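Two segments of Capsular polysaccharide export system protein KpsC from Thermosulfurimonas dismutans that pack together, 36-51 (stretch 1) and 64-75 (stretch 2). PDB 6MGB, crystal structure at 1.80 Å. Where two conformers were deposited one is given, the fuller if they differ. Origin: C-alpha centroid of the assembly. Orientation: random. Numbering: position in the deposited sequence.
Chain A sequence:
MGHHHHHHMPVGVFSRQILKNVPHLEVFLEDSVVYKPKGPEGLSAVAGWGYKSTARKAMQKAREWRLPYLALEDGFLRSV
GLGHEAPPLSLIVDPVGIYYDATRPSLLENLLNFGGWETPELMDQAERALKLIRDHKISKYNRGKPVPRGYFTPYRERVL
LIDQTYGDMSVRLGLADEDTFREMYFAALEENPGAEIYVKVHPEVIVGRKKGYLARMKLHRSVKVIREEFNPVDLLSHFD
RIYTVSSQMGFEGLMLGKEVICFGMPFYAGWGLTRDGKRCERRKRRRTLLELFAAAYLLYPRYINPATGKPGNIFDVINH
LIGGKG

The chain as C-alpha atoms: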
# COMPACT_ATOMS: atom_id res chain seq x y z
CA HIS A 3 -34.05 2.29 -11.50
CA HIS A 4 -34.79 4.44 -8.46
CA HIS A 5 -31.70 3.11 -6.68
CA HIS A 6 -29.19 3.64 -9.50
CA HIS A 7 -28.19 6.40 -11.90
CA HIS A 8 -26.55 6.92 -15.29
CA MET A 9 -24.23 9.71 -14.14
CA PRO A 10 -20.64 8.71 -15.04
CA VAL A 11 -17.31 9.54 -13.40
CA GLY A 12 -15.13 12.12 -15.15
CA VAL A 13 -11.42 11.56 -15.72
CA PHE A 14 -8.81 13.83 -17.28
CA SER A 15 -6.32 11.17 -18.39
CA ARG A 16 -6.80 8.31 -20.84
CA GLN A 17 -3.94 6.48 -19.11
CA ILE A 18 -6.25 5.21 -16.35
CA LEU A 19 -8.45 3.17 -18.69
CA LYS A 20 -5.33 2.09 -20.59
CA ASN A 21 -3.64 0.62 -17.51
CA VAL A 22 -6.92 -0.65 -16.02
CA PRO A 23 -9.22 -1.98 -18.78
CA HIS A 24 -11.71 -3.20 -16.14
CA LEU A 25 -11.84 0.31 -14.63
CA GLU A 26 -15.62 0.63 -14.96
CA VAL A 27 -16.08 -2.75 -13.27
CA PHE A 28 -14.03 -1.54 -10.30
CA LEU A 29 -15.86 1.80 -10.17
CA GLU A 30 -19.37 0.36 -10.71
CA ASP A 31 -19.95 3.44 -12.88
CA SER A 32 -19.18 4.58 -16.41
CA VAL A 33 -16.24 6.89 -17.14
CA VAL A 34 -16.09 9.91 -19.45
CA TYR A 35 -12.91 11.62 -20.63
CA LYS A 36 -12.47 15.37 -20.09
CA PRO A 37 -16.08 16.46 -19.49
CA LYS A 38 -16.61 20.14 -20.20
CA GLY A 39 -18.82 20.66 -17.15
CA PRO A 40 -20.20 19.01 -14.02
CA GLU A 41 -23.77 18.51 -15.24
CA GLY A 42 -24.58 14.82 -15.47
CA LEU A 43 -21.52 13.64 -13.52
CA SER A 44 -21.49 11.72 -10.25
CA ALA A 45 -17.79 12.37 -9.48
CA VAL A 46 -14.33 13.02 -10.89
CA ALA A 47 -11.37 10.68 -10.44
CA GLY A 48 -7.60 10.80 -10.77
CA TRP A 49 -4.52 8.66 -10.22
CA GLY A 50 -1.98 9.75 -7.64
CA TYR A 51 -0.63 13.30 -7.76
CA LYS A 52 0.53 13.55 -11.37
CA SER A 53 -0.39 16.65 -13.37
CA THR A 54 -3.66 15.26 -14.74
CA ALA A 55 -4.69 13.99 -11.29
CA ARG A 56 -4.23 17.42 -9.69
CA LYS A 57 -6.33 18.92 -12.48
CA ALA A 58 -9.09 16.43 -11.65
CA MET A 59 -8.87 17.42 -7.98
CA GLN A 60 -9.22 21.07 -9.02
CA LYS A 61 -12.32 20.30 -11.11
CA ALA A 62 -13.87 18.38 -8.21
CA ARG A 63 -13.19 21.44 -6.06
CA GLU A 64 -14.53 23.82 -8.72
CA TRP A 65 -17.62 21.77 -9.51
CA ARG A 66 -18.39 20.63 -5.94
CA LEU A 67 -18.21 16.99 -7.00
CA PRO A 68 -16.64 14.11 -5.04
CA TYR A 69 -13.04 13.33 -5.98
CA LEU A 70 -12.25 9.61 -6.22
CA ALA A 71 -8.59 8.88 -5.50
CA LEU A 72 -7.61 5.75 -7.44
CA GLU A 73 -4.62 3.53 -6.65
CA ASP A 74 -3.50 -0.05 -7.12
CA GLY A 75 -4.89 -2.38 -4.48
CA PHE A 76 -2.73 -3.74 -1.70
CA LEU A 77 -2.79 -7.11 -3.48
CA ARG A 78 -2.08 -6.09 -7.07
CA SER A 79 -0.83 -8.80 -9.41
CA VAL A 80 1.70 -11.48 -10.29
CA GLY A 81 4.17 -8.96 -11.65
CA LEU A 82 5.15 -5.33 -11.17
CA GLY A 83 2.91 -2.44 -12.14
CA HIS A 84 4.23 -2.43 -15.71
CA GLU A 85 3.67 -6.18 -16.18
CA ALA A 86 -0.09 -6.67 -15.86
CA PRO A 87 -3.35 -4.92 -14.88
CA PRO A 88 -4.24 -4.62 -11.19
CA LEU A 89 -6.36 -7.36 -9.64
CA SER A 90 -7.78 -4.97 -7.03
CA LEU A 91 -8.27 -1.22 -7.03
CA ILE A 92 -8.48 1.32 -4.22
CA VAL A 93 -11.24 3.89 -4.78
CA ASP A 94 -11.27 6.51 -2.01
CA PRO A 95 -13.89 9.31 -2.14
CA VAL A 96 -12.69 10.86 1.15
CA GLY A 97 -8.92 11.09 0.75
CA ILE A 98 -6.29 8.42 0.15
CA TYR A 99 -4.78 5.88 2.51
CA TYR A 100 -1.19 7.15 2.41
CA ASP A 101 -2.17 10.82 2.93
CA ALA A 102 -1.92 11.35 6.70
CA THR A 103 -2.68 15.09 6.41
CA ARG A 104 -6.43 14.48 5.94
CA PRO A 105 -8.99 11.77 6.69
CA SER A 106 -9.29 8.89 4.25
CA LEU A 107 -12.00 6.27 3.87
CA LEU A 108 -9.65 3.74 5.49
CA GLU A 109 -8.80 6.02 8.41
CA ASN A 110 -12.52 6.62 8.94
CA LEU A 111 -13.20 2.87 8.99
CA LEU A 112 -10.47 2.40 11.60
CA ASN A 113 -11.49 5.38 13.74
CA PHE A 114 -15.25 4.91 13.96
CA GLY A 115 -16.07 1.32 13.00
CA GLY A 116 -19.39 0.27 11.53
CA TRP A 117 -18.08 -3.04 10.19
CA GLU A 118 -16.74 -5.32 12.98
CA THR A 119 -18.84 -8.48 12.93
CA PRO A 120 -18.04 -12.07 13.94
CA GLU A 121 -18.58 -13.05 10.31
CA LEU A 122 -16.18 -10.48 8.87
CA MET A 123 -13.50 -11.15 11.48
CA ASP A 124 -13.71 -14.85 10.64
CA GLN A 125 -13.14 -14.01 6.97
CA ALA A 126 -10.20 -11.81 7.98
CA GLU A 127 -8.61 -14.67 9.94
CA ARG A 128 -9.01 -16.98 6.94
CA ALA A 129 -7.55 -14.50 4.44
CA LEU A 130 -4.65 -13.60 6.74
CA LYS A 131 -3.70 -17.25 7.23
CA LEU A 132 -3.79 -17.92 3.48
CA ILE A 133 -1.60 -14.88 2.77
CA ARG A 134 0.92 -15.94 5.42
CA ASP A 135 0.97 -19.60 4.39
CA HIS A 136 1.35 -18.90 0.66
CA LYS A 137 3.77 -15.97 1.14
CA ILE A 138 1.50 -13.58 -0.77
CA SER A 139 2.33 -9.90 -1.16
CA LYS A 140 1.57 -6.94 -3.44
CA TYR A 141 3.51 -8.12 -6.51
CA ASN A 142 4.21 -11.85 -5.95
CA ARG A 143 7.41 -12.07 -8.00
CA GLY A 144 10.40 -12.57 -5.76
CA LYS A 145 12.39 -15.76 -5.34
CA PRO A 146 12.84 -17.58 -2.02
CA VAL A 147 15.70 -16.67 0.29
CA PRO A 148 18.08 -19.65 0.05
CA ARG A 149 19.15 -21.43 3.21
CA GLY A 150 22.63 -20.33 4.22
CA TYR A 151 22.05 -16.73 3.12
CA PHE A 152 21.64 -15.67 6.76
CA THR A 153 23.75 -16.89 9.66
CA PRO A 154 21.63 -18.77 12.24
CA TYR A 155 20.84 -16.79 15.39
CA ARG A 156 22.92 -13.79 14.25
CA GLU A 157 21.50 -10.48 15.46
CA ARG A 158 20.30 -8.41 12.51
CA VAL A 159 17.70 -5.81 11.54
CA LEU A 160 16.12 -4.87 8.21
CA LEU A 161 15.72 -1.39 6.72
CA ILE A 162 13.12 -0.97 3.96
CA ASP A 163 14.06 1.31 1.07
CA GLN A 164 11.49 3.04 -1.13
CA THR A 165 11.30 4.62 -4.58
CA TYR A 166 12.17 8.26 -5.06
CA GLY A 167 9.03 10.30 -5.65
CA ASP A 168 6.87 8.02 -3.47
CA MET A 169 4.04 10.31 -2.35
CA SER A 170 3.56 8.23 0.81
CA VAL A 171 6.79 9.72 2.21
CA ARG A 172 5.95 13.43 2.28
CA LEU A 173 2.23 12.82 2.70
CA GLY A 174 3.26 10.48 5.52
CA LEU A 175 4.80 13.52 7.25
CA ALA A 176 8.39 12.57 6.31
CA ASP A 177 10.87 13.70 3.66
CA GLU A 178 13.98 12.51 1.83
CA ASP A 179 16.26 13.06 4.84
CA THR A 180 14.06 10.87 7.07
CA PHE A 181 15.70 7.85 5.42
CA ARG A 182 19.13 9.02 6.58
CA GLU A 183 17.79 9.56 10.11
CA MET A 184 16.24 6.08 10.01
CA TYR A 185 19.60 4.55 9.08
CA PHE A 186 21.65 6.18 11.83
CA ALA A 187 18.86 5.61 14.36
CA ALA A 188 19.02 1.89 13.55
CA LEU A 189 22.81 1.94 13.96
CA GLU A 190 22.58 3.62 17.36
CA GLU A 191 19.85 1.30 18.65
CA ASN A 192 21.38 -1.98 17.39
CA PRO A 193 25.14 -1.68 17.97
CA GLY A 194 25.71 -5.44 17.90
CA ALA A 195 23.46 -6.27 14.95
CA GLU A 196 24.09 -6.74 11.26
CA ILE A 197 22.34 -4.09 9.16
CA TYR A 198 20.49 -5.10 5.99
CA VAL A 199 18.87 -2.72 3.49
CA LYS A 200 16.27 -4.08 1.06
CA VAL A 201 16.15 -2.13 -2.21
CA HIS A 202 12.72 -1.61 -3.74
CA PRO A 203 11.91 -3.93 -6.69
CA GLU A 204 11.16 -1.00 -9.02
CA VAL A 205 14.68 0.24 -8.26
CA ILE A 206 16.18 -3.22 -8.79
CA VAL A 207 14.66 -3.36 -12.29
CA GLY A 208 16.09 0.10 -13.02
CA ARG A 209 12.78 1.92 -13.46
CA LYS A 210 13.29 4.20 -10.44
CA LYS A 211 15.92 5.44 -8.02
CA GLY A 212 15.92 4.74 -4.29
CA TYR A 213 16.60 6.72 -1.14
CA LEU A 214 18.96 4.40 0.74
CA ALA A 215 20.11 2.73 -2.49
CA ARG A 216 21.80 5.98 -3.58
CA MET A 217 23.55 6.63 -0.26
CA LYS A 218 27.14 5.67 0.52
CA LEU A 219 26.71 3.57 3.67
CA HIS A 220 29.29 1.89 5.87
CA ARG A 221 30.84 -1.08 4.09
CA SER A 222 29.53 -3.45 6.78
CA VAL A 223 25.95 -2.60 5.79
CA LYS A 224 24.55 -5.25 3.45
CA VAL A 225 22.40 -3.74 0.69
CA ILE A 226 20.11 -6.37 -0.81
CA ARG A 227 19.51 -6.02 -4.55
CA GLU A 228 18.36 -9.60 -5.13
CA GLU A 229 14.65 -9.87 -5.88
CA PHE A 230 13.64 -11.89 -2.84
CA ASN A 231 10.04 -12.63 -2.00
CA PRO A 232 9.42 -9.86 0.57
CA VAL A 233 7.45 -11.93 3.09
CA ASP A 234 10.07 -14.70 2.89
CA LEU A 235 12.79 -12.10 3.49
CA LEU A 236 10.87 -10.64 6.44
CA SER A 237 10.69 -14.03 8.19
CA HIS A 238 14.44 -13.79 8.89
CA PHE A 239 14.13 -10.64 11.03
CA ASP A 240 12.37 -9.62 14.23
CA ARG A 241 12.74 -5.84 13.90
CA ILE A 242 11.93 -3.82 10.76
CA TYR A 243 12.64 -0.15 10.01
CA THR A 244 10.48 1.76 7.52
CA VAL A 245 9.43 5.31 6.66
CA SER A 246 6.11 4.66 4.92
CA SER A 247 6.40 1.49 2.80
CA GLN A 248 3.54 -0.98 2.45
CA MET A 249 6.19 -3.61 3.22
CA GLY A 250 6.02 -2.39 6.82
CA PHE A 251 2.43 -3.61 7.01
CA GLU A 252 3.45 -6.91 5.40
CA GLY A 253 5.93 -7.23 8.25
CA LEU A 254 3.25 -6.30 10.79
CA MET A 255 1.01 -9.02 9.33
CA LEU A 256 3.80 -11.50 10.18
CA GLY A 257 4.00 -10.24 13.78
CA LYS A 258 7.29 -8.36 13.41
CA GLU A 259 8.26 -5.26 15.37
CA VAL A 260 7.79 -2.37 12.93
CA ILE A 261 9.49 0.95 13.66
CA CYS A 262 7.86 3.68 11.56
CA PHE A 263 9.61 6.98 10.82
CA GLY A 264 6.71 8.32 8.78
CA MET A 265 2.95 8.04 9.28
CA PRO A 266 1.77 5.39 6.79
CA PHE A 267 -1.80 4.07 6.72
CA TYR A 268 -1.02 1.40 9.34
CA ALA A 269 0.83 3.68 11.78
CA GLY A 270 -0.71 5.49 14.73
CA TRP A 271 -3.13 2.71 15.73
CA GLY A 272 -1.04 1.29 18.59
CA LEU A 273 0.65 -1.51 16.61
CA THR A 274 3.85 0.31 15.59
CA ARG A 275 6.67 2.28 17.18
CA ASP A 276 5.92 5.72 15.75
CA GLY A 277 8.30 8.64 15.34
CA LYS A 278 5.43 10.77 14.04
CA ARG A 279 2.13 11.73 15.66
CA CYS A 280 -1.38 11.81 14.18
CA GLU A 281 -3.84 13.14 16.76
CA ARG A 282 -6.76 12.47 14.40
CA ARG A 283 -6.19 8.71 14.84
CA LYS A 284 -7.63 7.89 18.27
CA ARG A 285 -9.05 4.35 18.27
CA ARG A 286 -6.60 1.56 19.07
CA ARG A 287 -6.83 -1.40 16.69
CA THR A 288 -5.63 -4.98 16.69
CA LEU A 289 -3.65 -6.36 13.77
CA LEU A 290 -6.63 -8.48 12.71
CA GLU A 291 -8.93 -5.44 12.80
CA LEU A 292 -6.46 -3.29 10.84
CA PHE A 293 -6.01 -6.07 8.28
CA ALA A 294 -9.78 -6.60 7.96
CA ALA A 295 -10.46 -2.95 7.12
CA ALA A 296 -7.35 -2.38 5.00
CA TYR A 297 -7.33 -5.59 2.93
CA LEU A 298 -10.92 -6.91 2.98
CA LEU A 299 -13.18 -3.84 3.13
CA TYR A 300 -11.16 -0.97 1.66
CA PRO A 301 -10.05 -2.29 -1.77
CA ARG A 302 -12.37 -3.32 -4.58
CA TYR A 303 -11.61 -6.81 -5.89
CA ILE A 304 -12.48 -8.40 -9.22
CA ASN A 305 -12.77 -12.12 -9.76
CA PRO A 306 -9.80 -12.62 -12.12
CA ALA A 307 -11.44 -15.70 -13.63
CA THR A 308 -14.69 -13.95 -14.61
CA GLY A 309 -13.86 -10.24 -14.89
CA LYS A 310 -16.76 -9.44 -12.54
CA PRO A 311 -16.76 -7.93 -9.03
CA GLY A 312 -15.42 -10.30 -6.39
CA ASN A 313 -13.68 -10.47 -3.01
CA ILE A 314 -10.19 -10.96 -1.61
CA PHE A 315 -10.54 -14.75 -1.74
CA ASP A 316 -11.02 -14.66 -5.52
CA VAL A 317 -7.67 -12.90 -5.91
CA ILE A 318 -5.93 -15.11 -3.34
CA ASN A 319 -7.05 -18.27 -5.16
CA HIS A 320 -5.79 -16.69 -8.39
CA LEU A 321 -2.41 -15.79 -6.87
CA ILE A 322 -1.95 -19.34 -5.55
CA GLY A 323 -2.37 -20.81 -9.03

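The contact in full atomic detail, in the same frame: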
# COMPACT_ATOMS: atom_id res chain seq x y z
N LYS A 36 -12.45 13.92 -19.99
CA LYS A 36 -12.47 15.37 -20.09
C LYS A 36 -13.88 15.90 -20.33
O LYS A 36 -14.18 16.40 -21.42
CB LYS A 36 -11.54 15.85 -21.21
CG LYS A 36 -10.09 15.98 -20.79
CD LYS A 36 -9.24 16.57 -21.91
CE LYS A 36 -7.89 17.03 -21.39
NZ LYS A 36 -7.15 15.94 -20.69
N PRO A 37 -14.78 15.79 -19.36
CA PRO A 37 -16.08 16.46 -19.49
C PRO A 37 -15.90 17.96 -19.39
O PRO A 37 -15.06 18.47 -18.66
CB PRO A 37 -16.88 15.91 -18.30
CG PRO A 37 -15.85 15.49 -17.31
CD PRO A 37 -14.68 15.01 -18.12
N LYS A 38 -16.72 18.69 -20.16
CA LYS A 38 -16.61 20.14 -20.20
C LYS A 38 -17.27 20.81 -19.00
O LYS A 38 -16.97 21.97 -18.72
CB LYS A 38 -17.22 20.68 -21.49
CG LYS A 38 -16.36 20.45 -22.73
CD LYS A 38 -15.13 21.35 -22.72
CE LYS A 38 -14.26 21.11 -23.95
NZ LYS A 38 -13.21 22.16 -24.09
N GLY A 39 -18.15 20.11 -18.30
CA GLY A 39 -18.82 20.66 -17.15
C GLY A 39 -19.27 19.59 -16.18
O GLY A 39 -19.16 18.39 -16.46
N PRO A 40 -19.79 20.00 -15.03
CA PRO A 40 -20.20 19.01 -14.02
C PRO A 40 -21.55 18.37 -14.27
O PRO A 40 -21.78 17.26 -13.79
CB PRO A 40 -20.24 19.84 -12.73
CG PRO A 40 -20.59 21.22 -13.19
CD PRO A 40 -19.95 21.38 -14.55
N GLU A 41 -22.43 19.04 -15.01
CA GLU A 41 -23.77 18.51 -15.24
C GLU A 41 -23.71 17.08 -15.73
O GLU A 41 -22.97 16.75 -16.66
CB GLU A 41 -24.51 19.39 -16.25
CG GLU A 41 -25.94 18.96 -16.51
CD GLU A 41 -26.61 19.80 -17.58
OE1 GLU A 41 -26.17 19.75 -18.74
OE2 GLU A 41 -27.57 20.53 -17.24
N GLY A 42 -24.49 16.21 -15.09
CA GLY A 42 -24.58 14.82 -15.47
C GLY A 42 -23.53 13.91 -14.87
O GLY A 42 -23.59 12.69 -15.12
N LEU A 43 -22.58 14.44 -14.11
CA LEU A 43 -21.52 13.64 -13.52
C LEU A 43 -21.83 13.30 -12.07
O LEU A 43 -22.47 14.07 -11.35
CB LEU A 43 -20.18 14.37 -13.58
CG LEU A 43 -19.65 14.75 -14.96
CD1 LEU A 43 -18.34 15.51 -14.81
CD2 LEU A 43 -19.46 13.53 -15.84
N SER A 44 -21.37 12.13 -11.64
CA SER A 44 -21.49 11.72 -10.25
C SER A 44 -20.18 11.88 -9.47
O SER A 44 -20.19 11.72 -8.25
CB SER A 44 -21.96 10.27 -10.15
OG SER A 44 -21.04 9.38 -10.74
N ALA A 45 -19.08 12.18 -10.14
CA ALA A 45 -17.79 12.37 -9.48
C ALA A 45 -16.73 12.61 -10.55
O ALA A 45 -16.99 12.52 -11.75
CB ALA A 45 -17.39 11.16 -8.63
N VAL A 46 -15.54 12.95 -10.08
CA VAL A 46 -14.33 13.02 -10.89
C VAL A 46 -13.27 12.17 -10.20
O VAL A 46 -13.26 12.06 -8.97
CB VAL A 46 -13.84 14.47 -11.07
CG1 VAL A 46 -12.59 14.52 -11.95
CG2 VAL A 46 -14.93 15.35 -11.65
N ALA A 47 -12.38 11.58 -10.99
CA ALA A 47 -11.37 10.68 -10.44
C ALA A 47 -10.01 10.98 -11.06
O ALA A 47 -9.91 11.50 -12.17
CB ALA A 47 -11.73 9.21 -10.70
N GLY A 48 -8.96 10.64 -10.31
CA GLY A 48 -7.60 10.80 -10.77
C GLY A 48 -6.69 9.79 -10.11
O GLY A 48 -7.07 9.13 -9.14
N TRP A 49 -5.48 9.68 -10.64
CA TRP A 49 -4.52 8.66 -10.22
C TRP A 49 -3.30 9.34 -9.61
O TRP A 49 -2.52 9.97 -10.32
CB TRP A 49 -4.11 7.79 -11.41
CG TRP A 49 -3.36 6.56 -11.02
CD1 TRP A 49 -2.05 6.48 -10.66
CD2 TRP A 49 -3.88 5.23 -10.94
NE1 TRP A 49 -1.71 5.18 -10.36
CE2 TRP A 49 -2.82 4.39 -10.53
CE3 TRP A 49 -5.13 4.66 -11.19
CZ2 TRP A 49 -2.98 3.02 -10.35
CZ3 TRP A 49 -5.29 3.30 -11.01
CH2 TRP A 49 -4.22 2.49 -10.60
N GLY A 50 -3.14 9.18 -8.30
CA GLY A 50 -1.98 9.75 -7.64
C GLY A 50 -2.00 11.27 -7.68
O GLY A 50 -3.05 11.92 -7.61
N TYR A 51 -0.80 11.85 -7.78
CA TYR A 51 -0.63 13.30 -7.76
C TYR A 51 0.10 13.81 -9.00
O TYR A 51 0.72 14.87 -8.95
CB TYR A 51 0.10 13.71 -6.48
CG TYR A 51 -0.80 13.60 -5.27
CD1 TYR A 51 -1.10 12.37 -4.72
CD2 TYR A 51 -1.37 14.74 -4.71
CE1 TYR A 51 -1.94 12.26 -3.62
CE2 TYR A 51 -2.20 14.64 -3.61
CZ TYR A 51 -2.48 13.40 -3.07
OH TYR A 51 -3.32 13.29 -1.98
N GLU A 64 -13.73 22.86 -7.97
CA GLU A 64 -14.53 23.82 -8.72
C GLU A 64 -16.00 23.43 -8.74
O GLU A 64 -16.88 24.21 -8.36
CB GLU A 64 -14.02 23.91 -10.16
CG GLU A 64 -13.00 24.99 -10.41
CD GLU A 64 -12.74 25.20 -11.89
OE1 GLU A 64 -13.69 25.57 -12.61
OE2 GLU A 64 -11.60 24.97 -12.34
N TRP A 65 -16.28 22.21 -9.19
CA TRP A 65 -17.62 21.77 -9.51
C TRP A 65 -18.39 21.25 -8.30
O TRP A 65 -19.56 20.90 -8.44
CB TRP A 65 -17.55 20.67 -10.57
CG TRP A 65 -16.98 21.14 -11.88
CD1 TRP A 65 -16.81 22.43 -12.29
CD2 TRP A 65 -16.51 20.31 -12.96
NE1 TRP A 65 -16.26 22.45 -13.55
CE2 TRP A 65 -16.07 21.17 -13.98
CE3 TRP A 65 -16.42 18.93 -13.15
CZ2 TRP A 65 -15.54 20.69 -15.18
CZ3 TRP A 65 -15.90 18.45 -14.34
CH2 TRP A 65 -15.47 19.33 -15.34
N ARG A 66 -17.76 21.20 -7.13
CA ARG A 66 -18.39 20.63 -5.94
C ARG A 66 -18.87 19.21 -6.22
O ARG A 66 -20.02 18.85 -5.94
CB ARG A 66 -19.53 21.52 -5.45
CG ARG A 66 -19.07 22.86 -4.90
CD ARG A 66 -20.17 23.55 -4.12
NE ARG A 66 -20.64 22.73 -3.00
CZ ARG A 66 -20.07 22.70 -1.80
NH1 ARG A 66 -19.01 23.45 -1.53
NH2 ARG A 66 -20.57 21.91 -0.85
N LEU A 67 -17.98 18.41 -6.79
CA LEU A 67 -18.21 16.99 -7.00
C LEU A 67 -17.23 16.17 -6.16
O LEU A 67 -16.12 16.64 -5.86
CB LEU A 67 -18.04 16.59 -8.47
CG LEU A 67 -19.15 16.98 -9.44
CD1 LEU A 67 -18.74 16.66 -10.87
CD2 LEU A 67 -20.46 16.28 -9.08
N PRO A 68 -17.60 14.96 -5.75
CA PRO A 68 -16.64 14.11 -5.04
C PRO A 68 -15.44 13.80 -5.92
O PRO A 68 -15.57 13.63 -7.13
CB PRO A 68 -17.45 12.85 -4.72
CG PRO A 68 -18.88 13.26 -4.83
CD PRO A 68 -18.91 14.31 -5.88
N TYR A 69 -14.26 13.75 -5.30
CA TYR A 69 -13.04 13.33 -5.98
C TYR A 69 -12.69 11.92 -5.53
O TYR A 69 -12.50 11.67 -4.34
CB TYR A 69 -11.87 14.27 -5.69
CG TYR A 69 -10.58 13.76 -6.29
CD1 TYR A 69 -10.31 13.90 -7.64
CD2 TYR A 69 -9.64 13.11 -5.50
CE1 TYR A 69 -9.14 13.42 -8.19
CE2 TYR A 69 -8.46 12.63 -6.04
CZ TYR A 69 -8.22 12.79 -7.38
OH TYR A 69 -7.05 12.31 -7.93
N LEU A 70 -12.61 11.00 -6.49
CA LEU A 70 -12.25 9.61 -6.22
C LEU A 70 -10.76 9.43 -6.47
O LEU A 70 -10.29 9.51 -7.61
CB LEU A 70 -13.06 8.66 -7.11
CG LEU A 70 -14.58 8.87 -7.14
CD1 LEU A 70 -15.24 7.76 -7.95
CD2 LEU A 70 -15.15 8.91 -5.74
N ALA A 71 -10.01 9.20 -5.39
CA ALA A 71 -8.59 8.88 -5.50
C ALA A 71 -8.43 7.41 -5.83
O ALA A 71 -8.87 6.54 -5.07
CB ALA A 71 -7.87 9.22 -4.19
N LEU A 72 -7.80 7.12 -6.97
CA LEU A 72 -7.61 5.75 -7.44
C LEU A 72 -6.16 5.33 -7.27
O LEU A 72 -5.24 6.10 -7.56
CB LEU A 72 -8.01 5.61 -8.91
CG LEU A 72 -9.37 6.22 -9.30
CD1 LEU A 72 -9.60 6.08 -10.79
CD2 LEU A 72 -10.50 5.57 -8.52
N GLU A 73 -5.95 4.10 -6.79
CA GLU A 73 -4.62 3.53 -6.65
C GLU A 73 -4.71 2.03 -6.86
O GLU A 73 -5.79 1.44 -6.80
CB GLU A 73 -4.00 3.82 -5.27
CG GLU A 73 -3.91 5.30 -4.87
CD GLU A 73 -2.76 6.03 -5.54
OE1 GLU A 73 -2.71 7.27 -5.44
OE2 GLU A 73 -1.90 5.36 -6.16
N ASP A 74 -3.56 1.40 -7.11
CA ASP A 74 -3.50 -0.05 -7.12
C ASP A 74 -3.89 -0.58 -5.75
O ASP A 74 -3.59 0.03 -4.72
CB ASP A 74 -2.10 -0.53 -7.49
CG ASP A 74 -1.78 -0.30 -8.95
OD1 ASP A 74 -2.72 -0.26 -9.77
OD2 ASP A 74 -0.58 -0.17 -9.28
N GLY A 75 -4.56 -1.73 -5.73
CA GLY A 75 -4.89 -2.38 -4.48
C GLY A 75 -3.65 -2.86 -3.76
O GLY A 75 -2.54 -2.90 -4.30
O HOH W 1 -5.28 11.09 -6.22
O HOH W 2 -4.89 8.39 -5.99

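Where two parallel strands draw apart, water can take over the pairing that direct bonds no longer make, and the segments 36-51 and 64-75 of KpsC give a compact example. At Gly-50 one water accepts from Gly-50 N (3.0 Å) while donating to Leu-72 O (2.8 Å) and to Glu-73 OE1 (2.5 Å). Gly-50 N and Leu-72 O themselves lie 3.8 Å apart, so the water spans a gap in the ladder. A second water donates to Gly-50 O (2.8 Å) and lies 2.7 Å from Tyr-69 OH, tying the same glycine to a side chain.

Before this point the pairing is regular. Val-46 N donates to Pro-68 O (3.0 Å), Leu-70 N to Val-46 O (2.8 Å), Gly-48 N to Leu-70 O (3.2 Å) and Leu-72 N to Gly-48 O (3.0 Å). The alternation is that of a parallel sheet: Val-46 and Gly-48 each use both N and O, reaching residues on either side of their partners Tyr-69 and Ala-71. Gly-48 also leaves room for the tyrosine; its CA is 3.3 Å from Tyr-69 OH, and an ideal CB would come within 2.6 Å of that oxygen. On the other face, Ala-47 CB packs against Leu-70 CB (3.9 Å) and Leu-72 CD1 (3.8 Å).

Each end of the contact has a tryptophan covered on one face by backbone or proline carbon. Pro-40 CD sits 3.8 Å from the centroid of the five-membered ring of Trp-65, almost exactly on its normal, and Gly-39 CA lies 4.2 Å from that of the six-membered ring. At the opposite end, Glu-73 CA is 4.2 Å from the centroid of the six-membered ring of Trp-49, whose edge meets Asp-74 through CH2 and OD1 at 3.2 Å.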